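Putative immunoglobulin-blocking virulence protein (PDB 7ADK) probably belongs to a mycoplasma system that blocks immunoglobulins as a virulence factor, and is found here in complex with a lipoprotein chain. Local coordinates at residues Y360-D365 and T530-V535; Y505-S510 and K544-I549. All coordinates share one frame; numbering follows the deposited sequence.

Interaction 1 of 2, residues Y360-D365 and T530-V535; sequences YSRSSD and TIDYNV
Arg362 and Asp532 both set CG anti to their own carbonyl carbon (chi1 -58° in each), beside the backbone N, and the arginine chain then bends at chi3, which places NE beside the carboxylate. Asp532 takes three bonds from this one residue: OD1 accepts from the backbone N of Arg362 at 3.0 Å, while OD2 forms the salt bridge with Arg362 NE, also at 3.0 Å, and takes a weak bond from NH1. OD2 lies at the edge of the Arg362 guanidinium, near its plane, yet the backbone N-H and the NE-H of Arg362 each meet their oxygen from above the carboxylate plane, which is turned 46° against that of the arginine. OD2 also forms a salt bridge with Arg352 and probably a hydrogen bond with Tyr505 OH, which probably help stabilise its negative charge.

Two residues further on, ND2 of Asn534 donates to O of Arg362 at 2.9 Å, almost straight at 174° and within both the amide and carbonyl planes. Arg362 is therefore held at its N, its O and its guanidinium. Apolar packing is modest: Ile531 CG2 rests 3.7 Å from Ser361 CA.

Arg362 NH2 goes on to Thr371 O, and the guanidinium makes a cation-pi contact with Tyr372. The 360-365 segment leads through the Ser363 N-cap into helix 364-369, whose Ile367 packs on Arg362, Asp532 and Asn534, while helix 339-351 packs against Ile531.

Interaction 2 of 2, residues Y505-S510 and K544-I549; sequences YTSGNS and KITTRI
Thr506 lays its CG2 against the side chain of Ile549, 3.4 Å from CG1 and close to CD1 as well, the two side chains crossing at about a right angle. With chi1 at 76°, its OG1 sits between the backbone N and the carbonyl carbon, where it accepts from Gly508 N and donates to Ser510 OG at 2.7 Å. Those two bonds tie the turn after the strand back onto its last residue. OG of Ser510 lies beside CG2 of Thr547, on the side of the pair where Thr506 and Thr547 both project.

Beyond the strand end, OG of Ser507 and OG1 of Thr546 share a hydrogen bond of 2.8 Å. Further along, the side chain of Lys544 bends at chi2 and chi3, which sets CE beside O of Ser507; NZ beyond it bonds that O at 3.1 Å, from above the carbonyl plane. Tyr505 comes edge-on, its CD1 3.8 Å from Arg548 N.

Between these side chains the backbones pair antiparallel: Thr506 and Thr547 exchange two N-H...O bonds as a hydrogen-bonded pair, and Tyr505 faces Arg548 in the neighbouring non-hydrogen-bonded pair. CA-H...O contacts, such as Thr546 CA to Thr506 O, accompany them. Strand 547-548 is thus joined antiparallel to strand 502-506 of a mixed sheet, and Thr506 OG1 with Gly508 N closes an ST turn where strand 502-506 ends.

In the fold
The two interactions lie with their centres about 10 Å apart, and their segments alternate along the chain: 360-365, 505-510, 530-535, then 544-549. Interaction 2 joins strands 502-506 and 547-548 of the mixed sheet; interaction 1 brings the approach to helix 364-369 against the loop that precedes strand 547-548. They meet directly through the hydroxyl of Tyr505, which probably bonds to both Asp532 OD2 and Arg362 NH1, and Ser364 OG adds a bond to Thr546 N. A backbone bond pairs Asp532 with Arg548. Parts distant in sequence are thus knitted into one partly buried region, and Asn509 touches Tyr649 of the lipoprotein chain.

Interaction 1 of 2, residues Y360-D365 and T530-V535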
loop_
_atom_site.group_PDB
_atom_site.type_symbol
_atom_site.label_atom_id
_atom_site.label_comp_id
_atom_site.label_asym_id
_atom_site.label_seq_id
_atom_site.Cartn_x
_atom_site.Cartn_y
_atom_site.Cartn_z
ATOM N N TYR A 360 -2.547 -23.919 26.600
ATOM C CA TYR A 360 -1.982 -23.353 25.376
ATOM C C TYR A 360 -3.053 -22.861 24.395
ATOM O O TYR A 360 -4.118 -23.463 24.254
ATOM C CB TYR A 360 -1.077 -24.384 24.698
ATOM C CG TYR A 360 -0.114 -25.055 25.652
ATOM C CD1 TYR A 360 0.828 -24.291 26.365
ATOM C CD2 TYR A 360 -0.208 -26.439 25.879
ATOM C CE1 TYR A 360 1.662 -24.911 27.304
ATOM C CE2 TYR A 360 0.615 -27.059 26.831
ATOM C CZ TYR A 360 1.551 -26.292 27.549
ATOM O OH TYR A 360 2.351 -26.870 28.467
ATOM N N SER A 361 -2.756 -21.792 23.665
ATOM C CA SER A 361 -3.522 -21.370 22.490
ATOM C C SER A 361 -3.322 -22.330 21.321
ATOM O O SER A 361 -2.287 -22.989 21.212
ATOM C CB SER A 361 -3.122 -19.955 22.089
ATOM O OG SER A 361 -1.768 -19.896 21.738
ATOM N N ARG A 362 -4.298 -22.435 20.418
ATOM C CA ARG A 362 -4.170 -23.289 19.233
ATOM C C ARG A 362 -3.272 -22.660 18.171
ATOM O O ARG A 362 -3.289 -21.450 17.973
ATOM C CB ARG A 362 -5.545 -23.611 18.657
ATOM C CG ARG A 362 -6.457 -24.313 19.668
ATOM C CD ARG A 362 -7.709 -24.848 18.996
ATOM N NE ARG A 362 -8.420 -23.815 18.236
ATOM C CZ ARG A 362 -9.037 -23.970 17.092
ATOM N NH1 ARG A 362 -9.668 -22.987 16.566
ATOM N NH2 ARG A 362 -9.043 -25.073 16.418
ATOM N N SER A 363 -2.506 -23.495 17.476
ATOM C CA SER A 363 -1.666 -23.105 16.334
ATOM C C SER A 363 -2.503 -22.615 15.158
ATOM O O SER A 363 -3.634 -23.053 14.994
ATOM C CB SER A 363 -0.822 -24.303 15.902
ATOM O OG SER A 363 -0.121 -24.064 14.704
ATOM N N SER A 364 -1.939 -21.797 14.274
ATOM C CA SER A 364 -2.576 -21.364 13.026
ATOM C C SER A 364 -3.049 -22.524 12.135
ATOM O O SER A 364 -4.112 -22.424 11.531
ATOM C CB SER A 364 -1.595 -20.478 12.264
ATOM O OG SER A 364 -2.064 -20.137 10.984
ATOM N N ASP A 365 -2.312 -23.638 12.065
ATOM C CA ASP A 365 -2.712 -24.849 11.326
ATOM C C ASP A 365 -3.884 -25.579 11.996
ATOM O O ASP A 365 -4.784 -26.057 11.307
ATOM C CB ASP A 365 -1.522 -25.806 11.147
ATOM C CG ASP A 365 -0.552 -25.468 10.001
ATOM O OD1 ASP A 365 -0.692 -24.417 9.337
ATOM O OD2 ASP A 365 0.372 -26.277 9.744
ATOM N N THR A 530 -10.709 -15.252 22.689
ATOM C CA THR A 530 -9.653 -14.275 22.987
ATOM C C THR A 530 -8.280 -14.933 23.168
ATOM O O THR A 530 -7.238 -14.278 23.139
ATOM C CB THR A 530 -10.091 -13.538 24.256
ATOM O OG1 THR A 530 -9.261 -12.427 24.499
ATOM C CG2 THR A 530 -10.103 -14.446 25.493
ATOM N N ILE A 531 -8.299 -16.250 23.339
ATOM C CA ILE A 531 -7.169 -17.172 23.178
ATOM C C ILE A 531 -6.971 -17.361 21.658
ATOM O O ILE A 531 -7.618 -16.672 20.881
ATOM C CB ILE A 531 -7.499 -18.453 23.990
ATOM C CG1 ILE A 531 -7.643 -18.090 25.485
ATOM C CG2 ILE A 531 -6.470 -19.577 23.857
ATOM C CD1 ILE A 531 -8.267 -19.159 26.362
ATOM N N ASP A 532 -6.090 -18.229 21.173
ATOM C CA ASP A 532 -5.835 -18.379 19.734
ATOM C C ASP A 532 -5.296 -17.081 19.095
ATOM O O ASP A 532 -5.596 -16.727 17.958
ATOM C CB ASP A 532 -7.030 -19.014 18.993
ATOM C CG ASP A 532 -7.497 -20.390 19.472
ATOM O OD1 ASP A 532 -6.945 -20.970 20.434
ATOM O OD2 ASP A 532 -8.487 -20.890 18.891
ATOM N N TYR A 533 -4.497 -16.345 19.865
ATOM C CA TYR A 533 -3.779 -15.135 19.480
ATOM C C TYR A 533 -2.373 -15.477 18.978
ATOM O O TYR A 533 -1.505 -15.884 19.755
ATOM C CB TYR A 533 -3.731 -14.213 20.693
ATOM C CG TYR A 533 -2.871 -12.984 20.540
ATOM C CD1 TYR A 533 -3.382 -11.839 19.914
ATOM C CD2 TYR A 533 -1.576 -12.971 21.079
ATOM C CE1 TYR A 533 -2.622 -10.659 19.885
ATOM C CE2 TYR A 533 -0.817 -11.792 21.056
ATOM C CZ TYR A 533 -1.349 -10.624 20.484
ATOM O OH TYR A 533 -0.640 -9.472 20.493
ATOM N N ASN A 534 -2.147 -15.318 17.674
ATOM C CA ASN A 534 -0.999 -15.868 16.957
ATOM C C ASN A 534 -0.238 -14.792 16.162
ATOM O O ASN A 534 0.133 -15.012 15.010
ATOM C CB ASN A 534 -1.462 -17.079 16.124
ATOM C CG ASN A 534 -1.831 -18.304 16.931
ATOM O OD1 ASN A 534 -1.386 -18.537 18.026
ATOM N ND2 ASN A 534 -2.633 -19.149 16.402
ATOM N N VAL A 535 0.019 -13.624 16.763
ATOM C CA VAL A 535 0.782 -12.533 16.129
ATOM C C VAL A 535 2.196 -12.433 16.711
ATOM O O VAL A 535 2.392 -12.313 17.916
ATOM C CB VAL A 535 0.023 -11.186 16.132
ATOM C CG1 VAL A 535 -1.427 -11.354 15.690
ATOM C CG2 VAL A 535 0.003 -10.478 17.468
#

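Interaction 2 of 2, residues Y505-S510 and K544-I549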
loop_
_atom_site.group_PDB
_atom_site.type_symbol
_atom_site.label_atom_id
_atom_site.label_comp_id
_atom_site.label_asym_id
_atom_site.label_seq_id
_atom_site.Cartn_x
_atom_site.Cartn_y
_atom_site.Cartn_z
ATOM N N TYR A 505 -12.091 -14.326 13.596
ATOM C CA TYR A 505 -10.788 -14.732 13.068
ATOM C C TYR A 505 -10.484 -14.033 11.741
ATOM O O TYR A 505 -11.389 -13.706 10.986
ATOM C CB TYR A 505 -10.753 -16.257 12.841
ATOM C CG TYR A 505 -10.743 -17.207 14.027
ATOM C CD1 TYR A 505 -9.849 -17.023 15.098
ATOM C CD2 TYR A 505 -11.525 -18.374 13.982
ATOM C CE1 TYR A 505 -9.734 -17.993 16.111
ATOM C CE2 TYR A 505 -11.382 -19.365 14.965
ATOM C CZ TYR A 505 -10.485 -19.179 16.034
ATOM O OH TYR A 505 -10.337 -20.163 16.954
ATOM N N THR A 506 -9.209 -13.883 11.399
ATOM C CA THR A 506 -8.765 -13.544 10.032
ATOM C C THR A 506 -7.505 -14.325 9.704
ATOM O O THR A 506 -6.801 -14.752 10.611
ATOM C CB THR A 506 -8.441 -12.051 9.789
ATOM O OG1 THR A 506 -7.217 -11.656 10.342
ATOM C CG2 THR A 506 -9.431 -11.085 10.386
ATOM N N SER A 507 -7.183 -14.455 8.419
ATOM C CA SER A 507 -5.873 -14.931 7.956
ATOM C C SER A 507 -5.003 -13.789 7.403
ATOM O O SER A 507 -4.242 -13.995 6.458
ATOM C CB SER A 507 -6.035 -16.100 6.977
ATOM O OG SER A 507 -6.842 -17.136 7.525
ATOM N N GLY A 508 -5.156 -12.568 7.934
ATOM C CA GLY A 508 -4.452 -11.341 7.525
ATOM C C GLY A 508 -3.911 -10.527 8.705
ATOM O O GLY A 508 -3.606 -11.100 9.748
ATOM N N ASN A 509 -3.777 -9.204 8.579
ATOM C CA ASN A 509 -3.372 -8.332 9.684
ATOM C C ASN A 509 -4.539 -8.061 10.645
ATOM O O ASN A 509 -5.467 -7.320 10.336
ATOM C CB ASN A 509 -2.769 -7.033 9.131
ATOM C CG ASN A 509 -2.359 -6.039 10.210
ATOM O OD1 ASN A 509 -2.514 -6.240 11.401
ATOM N ND2 ASN A 509 -1.831 -4.905 9.831
ATOM N N SER A 510 -4.467 -8.640 11.838
ATOM C CA SER A 510 -5.516 -8.596 12.868
ATOM C C SER A 510 -5.408 -7.466 13.891
ATOM O O SER A 510 -6.225 -7.417 14.803
ATOM C CB SER A 510 -5.568 -9.946 13.572
ATOM O OG SER A 510 -6.242 -10.835 12.721
ATOM N N LYS A 544 0.224 -17.322 5.089
ATOM C CA LYS A 544 -1.055 -17.021 5.740
ATOM C C LYS A 544 -1.025 -17.586 7.157
ATOM O O LYS A 544 -0.856 -18.787 7.334
ATOM C CB LYS A 544 -2.244 -17.560 4.911
ATOM C CG LYS A 544 -2.309 -17.083 3.445
ATOM C CD LYS A 544 -2.463 -15.565 3.214
ATOM C CE LYS A 544 -3.895 -15.075 3.445
ATOM N NZ LYS A 544 -4.017 -13.609 3.429
ATOM N N ILE A 545 -1.202 -16.728 8.150
ATOM C CA ILE A 545 -1.304 -17.077 9.569
ATOM C C ILE A 545 -2.676 -16.642 10.072
ATOM O O ILE A 545 -3.121 -15.546 9.755
ATOM C CB ILE A 545 -0.150 -16.438 10.384
ATOM C CG1 ILE A 545 1.247 -16.892 9.921
ATOM C CG2 ILE A 545 -0.293 -16.669 11.893
ATOM C CD1 ILE A 545 1.558 -18.377 10.090
ATOM N N THR A 546 -3.345 -17.483 10.847
ATOM C CA THR A 546 -4.693 -17.234 11.357
ATOM C C THR A 546 -4.679 -16.916 12.844
ATOM O O THR A 546 -3.972 -17.551 13.620
ATOM C CB THR A 546 -5.616 -18.406 11.020
ATOM O OG1 THR A 546 -5.628 -18.607 9.621
ATOM C CG2 THR A 546 -7.067 -18.157 11.406
ATOM N N THR A 547 -5.440 -15.914 13.262
ATOM C CA THR A 547 -5.461 -15.410 14.642
ATOM C C THR A 547 -6.799 -14.757 14.975
ATOM O O THR A 547 -7.520 -14.326 14.077
ATOM C CB THR A 547 -4.283 -14.443 14.853
ATOM O OG1 THR A 547 -4.248 -13.911 16.150
ATOM C CG2 THR A 547 -4.286 -13.271 13.905
ATOM N N ARG A 548 -7.145 -14.643 16.257
ATOM C CA ARG A 548 -8.258 -13.790 16.691
ATOM C C ARG A 548 -7.969 -12.310 16.435
ATOM O O ARG A 548 -6.832 -11.862 16.591
ATOM C CB ARG A 548 -8.672 -14.116 18.132
ATOM C CG ARG A 548 -7.696 -13.761 19.259
ATOM C CD ARG A 548 -7.679 -12.297 19.701
ATOM N NE ARG A 548 -7.042 -12.163 21.010
ATOM C CZ ARG A 548 -6.655 -11.063 21.609
ATOM N NH1 ARG A 548 -6.852 -9.892 21.103
ATOM N NH2 ARG A 548 -6.027 -11.131 22.734
ATOM N N ILE A 549 -8.992 -11.544 16.068
ATOM C CA ILE A 549 -8.862 -10.102 15.815
ATOM C C ILE A 549 -8.655 -9.341 17.131
ATOM O O ILE A 549 -9.295 -9.636 18.139
ATOM C CB ILE A 549 -10.057 -9.554 15.010
ATOM C CG1 ILE A 549 -10.186 -10.178 13.619
ATOM C CG2 ILE A 549 -9.981 -8.046 14.814
ATOM C CD1 ILE A 549 -11.626 -10.240 13.137
#